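Local coordinates for protein-arginine-phosphatase (Geobacillus stearothermophilus, PDB 4PIC) that removes phosphate from phosphoarginine residues of proteins, probably counteracting the arginine kinase McsB, and shows almost no activity on phosphotyrosine peptides, at residues H78-S84 and T101-F107. Numbering follows the deposited sequence.
Sequences HVLAMTS and TFTLKQF
Phe107 meets Leu80 and His78 of strand 78-81 on the sheet face that carries Leu80 and Phe102, an example of a beta-alpha-beta unit packed upon by the helix that follows it, here 104-109. Its CB lies 3.9 Å from Leu80 CD2, and CG touches the same methyl. With CG anti to the backbone N (chi1 -175°), the ring runs along Leu80 towards His78. Phe107 CD2 stays 4.1 Å from Leu80 CD2, while CD1 sits centrally on one face of the Phe102 ring, 3.8 Å from its plane. Farther out, Phe107 CE1 and CZ approach His78 CD2 to 3.6 and 3.4 Å, the two rings meeting obliquely with planes at 63°. Lys143 adds a cation-pi contact, and Leu140 of helix 123-150 packs on both Phe107 and Leu80. Cutting this side chain back to an alanine is likely to leave the His78 and Phe102 rings without their shared neighbour and open a gap beside Leu80.

In the backbone, Phe102 N gives its hydrogen to Val79 O (2.9 Å) and Ala81 N to Phe102 O (2.8 Å), the ladder of parallel strands; Leu104 N then bonds Ala81 O, carrying the pairing into the helix. Thr103 and Gln106 close a capping box, and Thr103 OG1 is also hydrogen-bonded to Asp112. Backbone polarity is thus met by pairing and capping, and the strand runs directly into Met82, whose side chain comes within about 4 Å (nearest atoms) of the nucleophile Cys9.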
# COMPACT_ATOMS: atom_id res chain seq x y z
N HIS A 78 -16.83 -9.31 -6.13
CA HIS A 78 -15.68 -9.18 -7.03
C HIS A 78 -14.89 -7.96 -6.63
O HIS A 78 -15.45 -6.86 -6.50
CB HIS A 78 -16.12 -8.99 -8.48
CG HIS A 78 -16.99 -10.10 -9.00
ND1 HIS A 78 -18.28 -10.30 -8.56
CD2 HIS A 78 -16.75 -11.06 -9.92
CE1 HIS A 78 -18.79 -11.34 -9.18
NE2 HIS A 78 -17.89 -11.82 -10.02
N VAL A 79 -13.59 -8.15 -6.43
CA VAL A 79 -12.68 -7.05 -6.14
C VAL A 79 -11.88 -6.82 -7.40
O VAL A 79 -11.14 -7.69 -7.85
CB VAL A 79 -11.75 -7.38 -4.97
CG1 VAL A 79 -10.83 -6.19 -4.68
CG2 VAL A 79 -12.57 -7.77 -3.73
N LEU A 80 -12.09 -5.66 -8.01
CA LEU A 80 -11.51 -5.36 -9.31
C LEU A 80 -10.47 -4.27 -9.16
O LEU A 80 -10.78 -3.09 -8.97
CB LEU A 80 -12.61 -4.97 -10.32
CG LEU A 80 -13.66 -6.07 -10.54
CD1 LEU A 80 -14.72 -5.63 -11.57
CD2 LEU A 80 -12.99 -7.36 -10.99
N ALA A 81 -9.21 -4.69 -9.23
CA ALA A 81 -8.08 -3.81 -9.02
C ALA A 81 -7.76 -3.04 -10.30
O ALA A 81 -7.95 -3.53 -11.41
CB ALA A 81 -6.86 -4.63 -8.58
N MSE A 82 -7.22 -1.84 -10.14
CA MSE A 82 -6.85 -1.03 -11.30
C MSE A 82 -5.61 -1.57 -12.00
O MSE A 82 -5.44 -1.39 -13.20
CB MSE A 82 -6.66 0.45 -10.90
CG MSE A 82 -7.93 1.14 -10.37
SE MSE A 82 -9.40 1.30 -11.63
CE MSE A 82 -10.23 -0.42 -11.38
N THR A 83 -4.72 -2.20 -11.24
CA THR A 83 -3.45 -2.69 -11.77
C THR A 83 -3.12 -4.04 -11.16
O THR A 83 -3.67 -4.39 -10.12
CB THR A 83 -2.28 -1.73 -11.42
OG1 THR A 83 -2.00 -1.81 -10.01
CG2 THR A 83 -2.59 -0.29 -11.80
N SER A 84 -2.20 -4.78 -11.78
CA SER A 84 -1.73 -6.03 -11.19
C SER A 84 -1.04 -5.82 -9.85
O SER A 84 -1.19 -6.64 -8.93
CB SER A 84 -0.83 -6.80 -12.17
OG SER A 84 0.30 -6.03 -12.52
N THR A 101 -10.46 -11.72 -6.50
CA THR A 101 -9.73 -10.49 -6.79
C THR A 101 -9.06 -10.61 -8.15
O THR A 101 -8.36 -11.58 -8.42
CB THR A 101 -8.68 -10.20 -5.72
OG1 THR A 101 -9.34 -10.11 -4.45
CG2 THR A 101 -7.97 -8.88 -5.98
N PHE A 102 -9.32 -9.64 -9.03
CA PHE A 102 -8.80 -9.67 -10.38
C PHE A 102 -8.42 -8.24 -10.72
O PHE A 102 -8.91 -7.33 -10.08
CB PHE A 102 -9.89 -10.06 -11.38
CG PHE A 102 -10.67 -11.30 -11.02
CD1 PHE A 102 -10.35 -12.52 -11.60
CD2 PHE A 102 -11.75 -11.23 -10.15
CE1 PHE A 102 -11.08 -13.66 -11.28
CE2 PHE A 102 -12.48 -12.36 -9.84
CZ PHE A 102 -12.14 -13.58 -10.40
N THR A 103 -7.59 -8.04 -11.74
CA THR A 103 -7.55 -6.71 -12.35
C THR A 103 -8.82 -6.56 -13.16
O THR A 103 -9.37 -7.54 -13.66
CB THR A 103 -6.34 -6.48 -13.27
OG1 THR A 103 -6.39 -7.40 -14.38
CG2 THR A 103 -5.03 -6.66 -12.50
N LEU A 104 -9.31 -5.33 -13.29
CA LEU A 104 -10.48 -5.09 -14.11
C LEU A 104 -10.28 -5.64 -15.53
O LEU A 104 -11.17 -6.29 -16.08
CB LEU A 104 -10.80 -3.60 -14.13
CG LEU A 104 -11.85 -3.11 -15.10
CD1 LEU A 104 -13.21 -3.77 -14.86
CD2 LEU A 104 -11.96 -1.58 -15.00
N LYS A 105 -9.10 -5.40 -16.09
CA LYS A 105 -8.77 -5.85 -17.44
C LYS A 105 -8.83 -7.37 -17.58
O LYS A 105 -9.42 -7.89 -18.53
CB LYS A 105 -7.39 -5.34 -17.84
CG LYS A 105 -6.94 -5.78 -19.22
CD LYS A 105 -7.79 -5.13 -20.31
CE LYS A 105 -7.19 -5.35 -21.69
NZ LYS A 105 -7.95 -4.62 -22.76
N GLN A 106 -8.22 -8.09 -16.64
CA GLN A 106 -8.21 -9.55 -16.72
C GLN A 106 -9.62 -10.11 -16.59
O GLN A 106 -9.98 -11.06 -17.28
CB GLN A 106 -7.25 -10.17 -15.69
CG GLN A 106 -7.84 -10.39 -14.30
CD GLN A 106 -6.90 -11.17 -13.38
OE1 GLN A 106 -6.21 -10.58 -12.55
NE2 GLN A 106 -6.89 -12.49 -13.53
N PHE A 107 -10.43 -9.49 -15.74
CA PHE A 107 -11.77 -10.01 -15.49
C PHE A 107 -12.71 -9.91 -16.69
O PHE A 107 -13.56 -10.78 -16.91
CB PHE A 107 -12.40 -9.32 -14.29
CG PHE A 107 -13.73 -9.88 -13.91
CD1 PHE A 107 -13.83 -11.15 -13.36
CD2 PHE A 107 -14.89 -9.16 -14.12
CE1 PHE A 107 -15.05 -11.68 -13.02
CE2 PHE A 107 -16.13 -9.69 -13.79
CZ PHE A 107 -16.21 -10.96 -13.24
O HOH W 1 -6.93 -3.53 -15.04